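Local coordinates for protein mitochondrial enolase superfamily member 1 (Homo sapiens, PDB 4A35) that catalyses the magnesium-dependent dehydration of L-fuconate to 2-keto-3-deoxy-L-fuconate, a step in the breakdown of L-fucose, at residues W217-V222 and E245-M250; T193-L198 and Q207-A212; K272-E277 and L323-I328; D230-C235 and S266-F271. One frame throughout, in Å; residues are numbered along the deposited sequence. Where two conformers were deposited one is given.

Contact 1. Residues W217-V222 and E245-M250; sequences WTRFKV and EKTLMM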
loop_
_atom_site.group_PDB
_atom_site.type_symbol
_atom_site.label_atom_id
_atom_site.label_comp_id
_atom_site.label_asym_id
_atom_site.label_seq_id
_atom_site.Cartn_x
_atom_site.Cartn_y
_atom_site.Cartn_z
ATOM N N TRP A 217 -6.105 35.719 -5.985
ATOM C CA TRP A 217 -6.700 34.413 -5.618
ATOM C C TRP A 217 -8.145 34.591 -5.132
ATOM O O TRP A 217 -8.431 35.533 -4.413
ATOM C CB TRP A 217 -5.854 33.675 -4.555
ATOM C CG TRP A 217 -4.501 33.318 -5.073
ATOM C CD1 TRP A 217 -3.349 34.054 -4.967
ATOM C CD2 TRP A 217 -4.197 32.216 -5.946
ATOM N NE1 TRP A 217 -2.325 33.425 -5.652
ATOM C CE2 TRP A 217 -2.815 32.285 -6.245
ATOM C CE3 TRP A 217 -4.948 31.136 -6.440
ATOM C CZ2 TRP A 217 -2.171 31.318 -7.041
ATOM C CZ3 TRP A 217 -4.311 30.167 -7.211
ATOM C CH2 TRP A 217 -2.953 30.275 -7.530
ATOM N N THR A 218 -9.046 33.661 -5.515
ATOM C CA THR A 218 -10.459 33.722 -5.129
ATOM C C THR A 218 -10.953 32.361 -4.609
ATOM O O THR A 218 -12.112 32.249 -4.243
ATOM C CB THR A 218 -11.336 34.195 -6.323
ATOM O OG1 THR A 218 -11.263 33.219 -7.371
ATOM C CG2 THR A 218 -10.988 35.613 -6.822
ATOM N N ARG A 219 -10.073 31.300 -4.600
ATOM C CA ARG A 219 -10.389 29.941 -4.157
ATOM C C ARG A 219 -9.308 29.508 -3.152
ATOM O O ARG A 219 -8.116 29.637 -3.440
ATOM C CB ARG A 219 -10.455 28.998 -5.358
ATOM C CG ARG A 219 -11.339 29.528 -6.487
ATOM C CD ARG A 219 -11.274 28.601 -7.692
ATOM N NE ARG A 219 -11.927 29.276 -8.819
ATOM C CZ ARG A 219 -11.287 29.909 -9.796
ATOM N NH1 ARG A 219 -9.958 29.879 -9.860
ATOM N NH2 ARG A 219 -11.972 30.549 -10.741
ATOM N N PHE A 220 -9.725 29.115 -1.957
ATOM C CA PHE A 220 -8.849 28.887 -0.820
ATOM C C PHE A 220 -9.079 27.585 -0.088
ATOM O O PHE A 220 -10.211 27.235 0.236
ATOM C CB PHE A 220 -9.078 30.052 0.205
ATOM C CG PHE A 220 -8.604 31.406 -0.263
ATOM C CD1 PHE A 220 -9.397 32.193 -1.107
ATOM C CD2 PHE A 220 -7.398 31.927 0.185
ATOM C CE1 PHE A 220 -8.963 33.454 -1.529
ATOM C CE2 PHE A 220 -6.947 33.173 -0.270
ATOM C CZ PHE A 220 -7.752 33.947 -1.092
ATOM N N LYS A 221 -7.963 26.897 0.244
ATOM C CA LYS A 221 -8.063 25.700 1.053
ATOM C C LYS A 221 -7.590 26.022 2.450
ATOM O O LYS A 221 -6.740 26.898 2.645
ATOM C CB LYS A 221 -7.279 24.498 0.461
ATOM C CG LYS A 221 -7.644 23.177 1.157
ATOM C CD LYS A 221 -7.626 21.961 0.221
ATOM C CE LYS A 221 -6.220 21.468 0.185
ATOM N NZ LYS A 221 -6.059 20.382 -0.821
ATOM N N VAL A 222 -8.140 25.300 3.431
ATOM C CA VAL A 222 -7.740 25.417 4.838
ATOM C C VAL A 222 -7.620 24.012 5.442
ATOM O O VAL A 222 -8.494 23.164 5.243
ATOM C CB VAL A 222 -8.736 26.327 5.646
ATOM C CG1 VAL A 222 -10.168 25.767 5.591
ATOM C CG2 VAL A 222 -8.297 26.488 7.097
ATOM N N GLU A 245 -19.006 34.940 -1.278
ATOM C CA GLU A 245 -19.039 34.529 -2.686
ATOM C C GLU A 245 -17.771 33.733 -3.108
ATOM O O GLU A 245 -17.796 33.116 -4.186
ATOM C CB GLU A 245 -19.247 35.743 -3.624
ATOM C CG GLU A 245 -17.988 36.527 -3.997
ATOM C CD GLU A 245 -17.343 37.452 -2.975
ATOM O OE1 GLU A 245 -17.828 37.544 -1.820
ATOM O OE2 GLU A 245 -16.338 38.101 -3.348
ATOM N N LYS A 246 -16.675 33.776 -2.301
ATOM C CA LYS A 246 -15.408 33.081 -2.649
ATOM C C LYS A 246 -15.407 31.605 -2.141
ATOM O O LYS A 246 -16.094 31.256 -1.175
ATOM C CB LYS A 246 -14.182 33.893 -2.164
ATOM C CG LYS A 246 -14.031 35.189 -2.964
ATOM C CD LYS A 246 -12.717 35.943 -2.770
ATOM C CE LYS A 246 -12.779 37.281 -3.480
ATOM N NZ LYS A 246 -13.722 38.237 -2.801
ATOM N N THR A 247 -14.668 30.714 -2.858
ATOM C CA THR A 247 -14.622 29.306 -2.590
ATOM C C THR A 247 -13.666 28.977 -1.457
ATOM O O THR A 247 -12.500 29.367 -1.467
ATOM C CB THR A 247 -14.220 28.495 -3.855
ATOM O OG1 THR A 247 -15.103 28.848 -4.924
ATOM C CG2 THR A 247 -14.267 26.976 -3.626
ATOM N N LEU A 248 -14.200 28.259 -0.493
ATOM C CA LEU A 248 -13.433 27.723 0.630
ATOM C C LEU A 248 -13.493 26.184 0.617
ATOM O O LEU A 248 -14.585 25.623 0.567
ATOM C CB LEU A 248 -13.976 28.273 1.969
ATOM C CG LEU A 248 -13.256 27.760 3.241
ATOM C CD1 LEU A 248 -11.766 28.224 3.263
ATOM C CD2 LEU A 248 -14.037 28.216 4.526
ATOM N N MET A 249 -12.325 25.506 0.691
ATOM C CA MET A 249 -12.241 24.051 0.787
ATOM C C MET A 249 -11.548 23.681 2.096
ATOM O O MET A 249 -10.606 24.362 2.494
ATOM C CB MET A 249 -11.481 23.419 -0.403
ATOM C CG MET A 249 -12.069 23.786 -1.713
ATOM S SD MET A 249 -11.104 25.139 -2.488
ATOM C CE MET A 249 -11.158 24.517 -4.112
ATOM N N MET A 250 -11.984 22.613 2.727
ATOM C CA MET A 250 -11.354 22.102 3.969
ATOM C C MET A 250 -10.634 20.780 3.702
ATOM O O MET A 250 -11.098 19.973 2.867
ATOM C CB MET A 250 -12.395 21.949 5.083
ATOM C CG MET A 250 -12.976 23.314 5.514
ATOM S SD MET A 250 -14.364 22.987 6.608
ATOM C CE MET A 250 -14.983 24.679 6.942
HETATM O O HOH W 1 -14.306 31.733 -5.660
HETATM O O HOH W 2 -14.653 28.146 -7.886
#

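Contact 2. Residues T193-L198 and Q207-A212; sequences TSCAWL and QLCAQA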
loop_
_atom_site.group_PDB
_atom_site.type_symbol
_atom_site.label_atom_id
_atom_site.label_comp_id
_atom_site.label_asym_id
_atom_site.label_seq_id
_atom_site.Cartn_x
_atom_site.Cartn_y
_atom_site.Cartn_z
ATOM N N THR A 193 -3.430 26.967 -1.536
ATOM C CA THR A 193 -3.328 26.283 -0.234
ATOM C C THR A 193 -2.358 27.120 0.659
ATOM O O THR A 193 -2.041 26.721 1.774
ATOM C CB THR A 193 -2.945 24.815 -0.465
ATOM O OG1 THR A 193 -4.028 24.255 -1.209
ATOM C CG2 THR A 193 -2.814 23.971 0.872
ATOM N N SER A 194 -1.917 28.282 0.173
ATOM C CA SER A 194 -0.936 29.077 0.915
ATOM C C SER A 194 -1.463 29.695 2.253
ATOM O O SER A 194 -0.639 30.089 3.076
ATOM C CB SER A 194 -0.327 30.146 0.016
ATOM O OG SER A 194 0.401 29.501 -1.018
ATOM N N CYS A 195 -2.786 29.739 2.510
ATOM C CA CYS A 195 -3.322 30.246 3.805
ATOM C C CYS A 195 -3.816 29.069 4.676
ATOM O O CYS A 195 -4.467 29.280 5.717
ATOM C CB CYS A 195 -4.461 31.239 3.561
ATOM S SG CYS A 195 -4.040 32.599 2.433
ATOM N N ALA A 196 -3.595 27.826 4.204
ATOM C CA ALA A 196 -4.199 26.650 4.817
ATOM C C ALA A 196 -3.558 26.133 6.093
ATOM O O ALA A 196 -4.243 25.444 6.855
ATOM C CB ALA A 196 -4.191 25.481 3.801
ATOM N N TRP A 197 -2.270 26.365 6.271
ATOM C CA TRP A 197 -1.442 25.620 7.226
ATOM C C TRP A 197 -1.725 25.908 8.683
ATOM O O TRP A 197 -2.234 26.982 9.040
ATOM C CB TRP A 197 0.063 25.771 6.891
ATOM C CG TRP A 197 0.351 25.593 5.412
ATOM C CD1 TRP A 197 0.758 26.553 4.525
ATOM C CD2 TRP A 197 0.217 24.373 4.648
ATOM N NE1 TRP A 197 0.941 25.991 3.265
ATOM C CE2 TRP A 197 0.591 24.666 3.312
ATOM C CE3 TRP A 197 -0.147 23.040 4.977
ATOM C CZ2 TRP A 197 0.571 23.688 2.294
ATOM C CZ3 TRP A 197 -0.072 22.061 3.989
ATOM C CH2 TRP A 197 0.244 22.395 2.659
ATOM N N LEU A 198 -1.478 24.872 9.516
ATOM C CA LEU A 198 -1.621 24.959 10.966
ATOM C C LEU A 198 -0.411 25.717 11.598
ATOM O O LEU A 198 0.707 25.652 11.078
ATOM C CB LEU A 198 -1.748 23.555 11.586
ATOM C CG LEU A 198 -2.879 22.581 11.171
ATOM C CD1 LEU A 198 -3.296 21.672 12.358
ATOM C CD2 LEU A 198 -4.040 23.243 10.603
ATOM N N GLN A 207 -2.620 38.353 7.235
ATOM C CA GLN A 207 -1.603 38.864 6.289
ATOM C C GLN A 207 -1.531 37.989 5.013
ATOM O O GLN A 207 -1.566 38.523 3.892
ATOM C CB GLN A 207 -0.230 38.944 6.976
ATOM C CG GLN A 207 -0.127 40.146 7.932
ATOM C CD GLN A 207 1.119 40.225 8.798
ATOM O OE1 GLN A 207 1.616 39.239 9.363
ATOM N NE2 GLN A 207 1.590 41.441 8.999
ATOM N N LEU A 208 -1.478 36.656 5.187
ATOM C CA LEU A 208 -1.434 35.712 4.043
ATOM C C LEU A 208 -2.696 35.810 3.176
ATOM O O LEU A 208 -2.594 35.846 1.935
ATOM C CB LEU A 208 -1.256 34.288 4.534
ATOM C CG LEU A 208 0.087 34.002 5.198
ATOM C CD1 LEU A 208 0.014 32.686 5.923
ATOM C CD2 LEU A 208 1.235 34.035 4.170
ATOM N N CYS A 209 -3.865 35.897 3.830
ATOM C CA CYS A 209 -5.164 36.066 3.146
ATOM C C CYS A 209 -5.184 37.353 2.322
ATOM O O CYS A 209 -5.508 37.316 1.134
ATOM C CB CYS A 209 -6.305 36.048 4.152
ATOM S SG CYS A 209 -6.649 34.410 4.826
ATOM N N ALA A 210 -4.834 38.498 2.961
ATOM C CA ALA A 210 -4.805 39.794 2.297
ATOM C C ALA A 210 -3.879 39.764 1.090
ATOM O O ALA A 210 -4.255 40.265 0.022
ATOM C CB ALA A 210 -4.367 40.881 3.285
ATOM N N GLN A 211 -2.693 39.150 1.231
ATOM C CA GLN A 211 -1.734 39.082 0.116
ATOM C C GLN A 211 -2.309 38.222 -1.042
ATOM O O GLN A 211 -2.307 38.657 -2.203
ATOM C CB GLN A 211 -0.369 38.554 0.588
ATOM C CG GLN A 211 0.702 38.543 -0.501
ATOM C CD GLN A 211 1.090 39.937 -0.957
ATOM O OE1 GLN A 211 1.538 40.780 -0.167
ATOM N NE2 GLN A 211 0.929 40.211 -2.251
ATOM N N ALA A 212 -2.874 37.042 -0.721
ATOM C CA ALA A 212 -3.493 36.171 -1.733
ATOM C C ALA A 212 -4.637 36.917 -2.451
ATOM O O ALA A 212 -4.687 36.924 -3.681
ATOM C CB ALA A 212 -4.021 34.900 -1.070
#

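Contact 3. Residues K272-E277 and L323-I328; sequences KPLWIE and LQFLQI. With MG (magnesium ion), chain B.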
loop_
_atom_site.group_PDB
_atom_site.type_symbol
_atom_site.label_atom_id
_atom_site.label_comp_id
_atom_site.label_asym_id
_atom_site.label_seq_id
_atom_site.Cartn_x
_atom_site.Cartn_y
_atom_site.Cartn_z
ATOM N N LYS A 272 -19.596 27.142 5.207
ATOM C CA LYS A 272 -20.011 26.783 3.843
ATOM C C LYS A 272 -18.824 26.300 2.980
ATOM O O LYS A 272 -18.570 26.829 1.872
ATOM C CB LYS A 272 -20.763 27.931 3.125
ATOM C CG LYS A 272 -21.904 28.563 3.943
ATOM C CD LYS A 272 -22.977 27.564 4.304
ATOM C CE LYS A 272 -24.233 28.269 4.799
ATOM N NZ LYS A 272 -25.123 27.327 5.533
ATOM N N PRO A 273 -18.132 25.232 3.441
ATOM C CA PRO A 273 -17.040 24.668 2.610
ATOM C C PRO A 273 -17.564 23.983 1.325
ATOM O O PRO A 273 -18.611 23.331 1.365
ATOM C CB PRO A 273 -16.396 23.631 3.546
ATOM C CG PRO A 273 -17.472 23.215 4.473
ATOM C CD PRO A 273 -18.324 24.466 4.699
ATOM N N LEU A 274 -16.884 24.169 0.182
ATOM C CA LEU A 274 -17.286 23.432 -1.046
ATOM C C LEU A 274 -17.102 21.904 -0.859
ATOM O O LEU A 274 -17.947 21.061 -1.248
ATOM C CB LEU A 274 -16.463 23.929 -2.252
ATOM C CG LEU A 274 -16.638 23.092 -3.549
ATOM C CD1 LEU A 274 -18.087 23.234 -4.105
ATOM C CD2 LEU A 274 -15.632 23.512 -4.603
ATOM N N TRP A 275 -15.971 21.533 -0.252
ATOM C CA TRP A 275 -15.689 20.156 0.005
ATOM C C TRP A 275 -14.906 19.970 1.295
ATOM O O TRP A 275 -14.260 20.924 1.817
ATOM C CB TRP A 275 -14.916 19.487 -1.165
ATOM C CG TRP A 275 -13.465 19.850 -1.374
ATOM C CD1 TRP A 275 -12.416 19.608 -0.526
ATOM C CD2 TRP A 275 -12.882 20.246 -2.628
ATOM N NE1 TRP A 275 -11.217 19.958 -1.138
ATOM C CE2 TRP A 275 -11.472 20.331 -2.431
ATOM C CE3 TRP A 275 -13.422 20.563 -3.903
ATOM C CZ2 TRP A 275 -10.590 20.688 -3.467
ATOM C CZ3 TRP A 275 -12.550 20.939 -4.917
ATOM C CH2 TRP A 275 -11.149 20.970 -4.706
ATOM N N ILE A 276 -14.987 18.744 1.800
ATOM C CA ILE A 276 -14.128 18.237 2.884
ATOM C C ILE A 276 -13.232 17.180 2.238
ATOM O O ILE A 276 -13.729 16.181 1.662
ATOM C CB ILE A 276 -14.843 17.721 4.187
ATOM C CG1 ILE A 276 -13.727 17.151 5.143
ATOM C CG2 ILE A 276 -15.874 16.591 3.894
ATOM C CD1 ILE A 276 -12.713 18.271 5.770
ATOM N N GLU A 277 -11.926 17.431 2.301
ATOM C CA GLU A 277 -10.945 16.567 1.673
ATOM C C GLU A 277 -10.354 15.575 2.715
ATOM O O GLU A 277 -10.036 15.964 3.850
ATOM C CB GLU A 277 -9.866 17.450 1.039
ATOM C CG GLU A 277 -8.694 16.693 0.411
ATOM C CD GLU A 277 -7.761 17.671 -0.300
ATOM O OE1 GLU A 277 -8.268 18.735 -0.727
ATOM O OE2 GLU A 277 -6.575 17.331 -0.543
ATOM N N LEU A 323 -17.341 9.864 -3.558
ATOM C CA LEU A 323 -16.684 11.184 -3.578
ATOM C C LEU A 323 -17.346 12.108 -4.644
ATOM O O LEU A 323 -17.817 11.630 -5.682
ATOM C CB LEU A 323 -15.151 11.041 -3.812
ATOM C CG LEU A 323 -14.616 10.663 -5.237
ATOM C CD1 LEU A 323 -13.095 10.424 -5.197
ATOM C CD2 LEU A 323 -15.336 9.432 -5.860
ATOM N N GLN A 324 -17.361 13.390 -4.380
ATOM C CA GLN A 324 -17.900 14.382 -5.330
ATOM C C GLN A 324 -16.758 14.989 -6.169
ATOM O O GLN A 324 -17.025 15.564 -7.226
ATOM C CB GLN A 324 -18.674 15.497 -4.595
ATOM C CG GLN A 324 -20.070 15.059 -4.109
ATOM C CD GLN A 324 -20.055 13.839 -3.198
ATOM O OE1 GLN A 324 -19.477 13.841 -2.101
ATOM N NE2 GLN A 324 -20.641 12.733 -3.663
ATOM N N PHE A 325 -15.504 14.924 -5.665
ATOM C CA PHE A 325 -14.321 15.491 -6.351
ATOM C C PHE A 325 -13.191 14.506 -6.208
ATOM O O PHE A 325 -12.892 14.046 -5.086
ATOM C CB PHE A 325 -13.901 16.832 -5.727
ATOM C CG PHE A 325 -15.039 17.829 -5.609
ATOM C CD1 PHE A 325 -15.847 17.858 -4.464
ATOM C CD2 PHE A 325 -15.244 18.792 -6.597
ATOM C CE1 PHE A 325 -16.847 18.838 -4.313
ATOM C CE2 PHE A 325 -16.254 19.759 -6.454
ATOM C CZ PHE A 325 -17.054 19.770 -5.316
ATOM N N LEU A 326 -12.631 14.121 -7.346
ATOM C CA LEU A 326 -11.586 13.075 -7.350
ATOM C C LEU A 326 -10.250 13.729 -7.503
ATOM O O LEU A 326 -9.995 14.405 -8.490
ATOM C CB LEU A 326 -11.912 12.072 -8.487
ATOM C CG LEU A 326 -11.029 10.799 -8.520
ATOM C CD1 LEU A 326 -11.775 9.653 -9.211
ATOM C CD2 LEU A 326 -9.697 11.082 -9.283
ATOM N N GLN A 327 -9.337 13.452 -6.554
ATOM C CA GLN A 327 -8.049 14.147 -6.581
ATOM C C GLN A 327 -6.915 13.231 -7.014
ATOM O O GLN A 327 -6.328 12.550 -6.191
ATOM C CB GLN A 327 -7.786 14.759 -5.191
ATOM C CG GLN A 327 -8.998 15.689 -4.860
ATOM C CD GLN A 327 -9.001 16.215 -3.498
ATOM O OE1 GLN A 327 -8.981 15.448 -2.527
ATOM N NE2 GLN A 327 -9.063 17.538 -3.404
ATOM N N ILE A 328 -6.557 13.312 -8.301
ATOM C CA ILE A 328 -5.405 12.575 -8.792
ATOM C C ILE A 328 -4.107 13.168 -8.222
ATOM O O ILE A 328 -4.061 14.325 -7.809
ATOM C CB ILE A 328 -5.345 12.561 -10.353
ATOM C CG1 ILE A 328 -5.158 13.982 -10.962
ATOM C CG2 ILE A 328 -6.494 11.668 -10.975
ATOM C CD1 ILE A 328 -4.804 14.031 -12.571
HETATM MG MG MG B . -4.900 17.203 0.831
HETATM O O HOH W 3 -2.743 17.251 1.916
HETATM O O HOH W 4 -5.464 15.832 2.094
HETATM O O HOH W 5 -3.814 18.579 -0.052
#

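Contact 4. Residues D230-C235 and S266-F271; sequences DDMRRC and SKLAKF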
loop_
_atom_site.group_PDB
_atom_site.type_symbol
_atom_site.label_atom_id
_atom_site.label_comp_id
_atom_site.label_asym_id
_atom_site.label_seq_id
_atom_site.Cartn_x
_atom_site.Cartn_y
_atom_site.Cartn_z
ATOM N N ASP A 230 -9.472 25.549 17.186
ATOM C CA ASP A 230 -8.474 26.149 16.280
ATOM C C ASP A 230 -9.035 26.207 14.849
ATOM O O ASP A 230 -8.816 27.208 14.149
ATOM C CB ASP A 230 -7.108 25.413 16.317
ATOM C CG ASP A 230 -6.007 26.152 15.526
ATOM O OD1 ASP A 230 -5.616 27.280 15.946
ATOM O OD2 ASP A 230 -5.495 25.578 14.517
ATOM N N ASP A 231 -9.789 25.147 14.423
ATOM C CA ASP A 231 -10.398 25.131 13.093
ATOM C C ASP A 231 -11.437 26.240 12.977
ATOM O O ASP A 231 -11.471 26.938 11.978
ATOM C CB ASP A 231 -11.030 23.766 12.773
ATOM C CG ASP A 231 -10.054 22.620 12.613
ATOM O OD1 ASP A 231 -8.839 22.890 12.380
ATOM O OD2 ASP A 231 -10.499 21.442 12.698
ATOM N N MET A 232 -12.248 26.430 14.008
ATOM C CA MET A 232 -13.237 27.504 13.974
ATOM C C MET A 232 -12.563 28.876 13.959
ATOM O O MET A 232 -12.953 29.699 13.121
ATOM C CB MET A 232 -14.219 27.377 15.108
ATOM C CG MET A 232 -15.456 26.650 14.641
ATOM S SD MET A 232 -16.339 26.179 16.078
ATOM C CE MET A 232 -17.131 24.793 15.493
ATOM N N ARG A 233 -11.495 29.078 14.770
ATOM C CA ARG A 233 -10.717 30.326 14.787
ATOM C C ARG A 233 -10.189 30.672 13.364
ATOM O O ARG A 233 -10.393 31.792 12.898
ATOM C CB ARG A 233 -9.520 30.234 15.785
ATOM C CG ARG A 233 -8.430 31.341 15.605
ATOM C CD ARG A 233 -7.223 31.136 16.511
ATOM N NE ARG A 233 -6.242 30.181 15.974
ATOM C CZ ARG A 233 -5.195 30.495 15.202
ATOM N NH1 ARG A 233 -4.985 31.762 14.826
ATOM N NH2 ARG A 233 -4.353 29.546 14.797
ATOM N N ARG A 234 -9.509 29.717 12.694
ATOM C CA ARG A 234 -8.896 29.963 11.396
ATOM C C ARG A 234 -9.919 30.051 10.245
ATOM O O ARG A 234 -9.718 30.853 9.326
ATOM C CB ARG A 234 -7.785 28.938 11.091
ATOM C CG ARG A 234 -6.555 29.079 12.031
ATOM C CD ARG A 234 -5.449 28.108 11.645
ATOM N NE ARG A 234 -5.935 26.775 11.933
ATOM C CZ ARG A 234 -6.221 25.859 11.017
ATOM N NH1 ARG A 234 -5.935 26.081 9.732
ATOM N NH2 ARG A 234 -6.778 24.708 11.374
ATOM N N CYS A 235 -10.990 29.224 10.268
ATOM C CA CYS A 235 -12.023 29.270 9.232
ATOM C C CYS A 235 -12.767 30.600 9.330
ATOM O O CYS A 235 -13.040 31.201 8.301
ATOM C CB CYS A 235 -12.974 28.080 9.349
ATOM S SG CYS A 235 -12.242 26.518 8.827
ATOM N N SER A 266 -20.256 18.739 10.893
ATOM C CA SER A 266 -21.542 19.371 11.223
ATOM C C SER A 266 -21.292 20.719 11.923
ATOM O O SER A 266 -22.087 21.652 11.776
ATOM C CB SER A 266 -22.389 18.466 12.119
ATOM O OG SER A 266 -21.933 18.511 13.459
ATOM N N LYS A 267 -20.154 20.829 12.664
ATOM C CA LYS A 267 -19.778 22.044 13.405
ATOM C C LYS A 267 -19.064 23.079 12.489
ATOM O O LYS A 267 -19.104 24.294 12.766
ATOM C CB LYS A 267 -18.897 21.661 14.598
ATOM C CG LYS A 267 -19.740 20.975 15.676
ATOM C CD LYS A 267 -18.889 20.209 16.630
ATOM C CE LYS A 267 -19.653 19.694 17.821
ATOM N NZ LYS A 267 -18.809 18.775 18.638
ATOM N N LEU A 268 -18.375 22.593 11.433
ATOM C CA LEU A 268 -17.664 23.486 10.476
ATOM C C LEU A 268 -18.539 23.870 9.261
ATOM O O LEU A 268 -18.128 24.699 8.438
ATOM C CB LEU A 268 -16.355 22.824 9.970
ATOM C CG LEU A 268 -15.267 22.645 11.021
ATOM C CD1 LEU A 268 -14.054 21.934 10.450
ATOM C CD2 LEU A 268 -14.950 23.987 11.777
ATOM N N ALA A 269 -19.745 23.250 9.130
ATOM C CA ALA A 269 -20.602 23.511 7.990
ATOM C C ALA A 269 -21.032 24.983 7.885
ATOM O O ALA A 269 -21.268 25.457 6.762
ATOM C CB ALA A 269 -21.835 22.607 8.036
ATOM N N LYS A 270 -21.030 25.734 9.017
ATOM C CA LYS A 270 -21.416 27.156 9.017
ATOM C C LYS A 270 -20.483 27.979 8.104
ATOM O O LYS A 270 -20.901 29.008 7.613
ATOM C CB LYS A 270 -21.444 27.739 10.443
ATOM C CG LYS A 270 -20.097 27.696 11.202
ATOM C CD LYS A 270 -20.303 28.143 12.653
ATOM C CE LYS A 270 -19.096 27.967 13.538
ATOM N NZ LYS A 270 -19.406 28.379 14.950
ATOM N N PHE A 271 -19.251 27.499 7.854
ATOM C CA PHE A 271 -18.293 28.217 7.003
ATOM C C PHE A 271 -18.559 27.948 5.507
ATOM O O PHE A 271 -17.875 28.508 4.643
ATOM C CB PHE A 271 -16.838 27.862 7.403
ATOM C CG PHE A 271 -16.577 28.224 8.852
ATOM C CD1 PHE A 271 -16.556 29.560 9.266
ATOM C CD2 PHE A 271 -16.380 27.231 9.809
ATOM C CE1 PHE A 271 -16.340 29.891 10.607
ATOM C CE2 PHE A 271 -16.150 27.558 11.142
ATOM C CZ PHE A 271 -16.131 28.894 11.540
#

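Contact 1. Residues W217-V222 and E245-M250
Phe220 and Leu248 are paired in a parallel strand ladder, part of the buried barrel sheet of the enolase superfamily. Phe220 N donates to Thr247 O at 2.8 Å, Phe220 O accepts from Met249 N, and Val222 N bonds to Met249 O. A longer bond of 3.3 Å from Thr247 N to Thr218 O is doubled by a water. On one face, Val222 CG1 packs at 3.7 Å on both Leu248 CD1 and Met250 CG. On the other, Lys221 crosses Met249 at about a right angle, its CG 3.5 Å from Met249 O; Lys221 NZ meets Tyr191, Glu277 and Glu387. Lys246 CG lies on Thr218 O, CE touches Thr218 CG2, and NZ salt-bridges to Glu245 OE2 at 2.7 Å and bonds to Ile242 O. An alanine here would probably leave Glu245 without its ion-pair mate and Thr218 CG2 without the chain it packs on. Helix 228-242 joins the strands as a beta-alpha-beta unit and packs over Val222; strands 188-192 and 275-277 flank them, bonded to 219-222 and 247-250 respectively.

Contact 2. Residues T193-L198 and Q207-A212
Cys195 meets Leu208 and Cys209 where the loop after barrel strand 188-192 folds back against the next helix, 202-214. A type I beta turn runs from Thr193 to Ala196, closed by a bond from Ala196 N to Thr193 O. The turn presents Cys195 to the helix. Cys195 SG lies anti to its own carbonyl carbon, chi1 -53°, and this sets the sulfur against the helix backbone. There it sits 3.6 Å from Leu208 C and equally close to Cys209 N. The sulfur also touches three side chains. Leu208 CB lies 3.9 Å from Cys195 SG. Cys209 SG lies 4.0 Å from Cys195 SG, so the two cysteines meet sulfur to sulfur without a disulfide. Ala212 CB, one helical turn beyond Leu208, is 4.2 Å from Cys195 SG. Leu208 CD1 reaches over to Ser194 O at 3.9 Å. No hydrogen bond passes between the segments, and the contact is apolar packing round one thiol. The polar ends turn to other partners: Ser194 OG bonds to Asp390, and Thr193 OG1 to Glu387, a substrate-binding residue by similarity. Cys209 and Ala212 also touch helix 228-242 and strand 219-223 respectively. A loop leaving a strand and packing on the helix that follows it is an arrangement of the beta/alpha barrel, whose active site in this superfamily lies at the C-terminal ends of the strands.

Contact 3. Residues K272-E277 and L323-I328
Phe325 packs on Trp275 across the interior of the barrel, two strands over in the sheet. Trp275 CE3 stands over the centre of the Phe325 ring, 3.6 Å from Phe325 CG, and the two ring planes are turned 49° apart. The far tip of the phenylalanine, CZ, touches Leu274 CG at 3.8 Å. Two residues on, Gln327 extends from its backbone toward the metal site, CD anti to CA, chi2 172°. Its NE2 comes within 3.5 Å of Trp275 CZ2, tip to tip, with the amide and indole planes nearly perpendicular. The same NE2 donates to Glu277 OE1 at 3.0 Å, from well above the carboxylate plane. Trp275 NE1 donates to the anti lone pair of that oxygen, and Lys221 adds a salt bridge to it. Glu277 OE2 binds magnesium at 2.2 Å, with Asp251 and Glu306 completing the protein ligands. Gln327 and Trp275 are thus second-shell residues: together with Lys221 their bonds hold one carboxylate oxygen and are likely to fix the rotation that presents the other to the metal.

Contact 4. Residues D230-C235 and S266-F271
Met232, Phe271 and Leu268 carry this contact between two neighbouring helices on the outside of the barrel. Met232 runs extended beyond CG and crosses the Phe271 side chain at about a right angle. Its CG lies at the edge of the phenylalanine ring, in plane, 3.7 Å from Phe271 CE2. Farther out, Met232 SD passes 3.9 Å from Lys270 NZ, and Met232 CE ends against Lys267, 3.4 Å from Lys267 O. Both faces of the Phe271 ring are covered. Cys235 CB makes a CH-pi contact over one face, 3.5 Å from the ring centroid and 11° off the normal. Lys270 CG covers the opposite face. In the beta/alpha barrel, helices 228-242 and 258-268 are successive outer helices, and Phe271 belongs to the short 3-10 segment 269-271 that follows in the chain. The ring fills the seam between the two elements, and it also touches Leu248 and Met250 of the strand beneath. An alanine at Phe271 would probably open a gap there and leave Cys235 CB and Met232 CG without the ring they pack on. Leu268 closes the side nearer the start of helix 228-242. Its CD2 meets Met232 CG at 3.9 Å and Asp231 CB at 4.1 Å. Asp231 OD1 faces the other way, in a salt bridge with Arg234 NH2, while Asp231 OD2 takes hydrogen bonds from Gly225 N and Trp264 NE1.

Overall arrangement
Contacts 1 and 3 belong to the same parallel sheet and are mostly buried. Contact 1 is held by backbone bonds between adjacent strands. Contact 3 works through side chains alone, between non-adjacent strands, and binds the metal through Glu277. The two join where Met250 O and Leu248 O meet the backbone of 272-277. Contact 4 lies between outer helices; contact 2 joins the loop at the end of strand 188-192 to outer helix 202-214. Neither has a hydrogen bond between its segments. Contact 2 is a small buried thiol packing; contact 4 is larger and partly exposed, with lysines at its border. Helix 228-242 bridges the strands of contact 1, and its Arg234 touches the loop of contact 2.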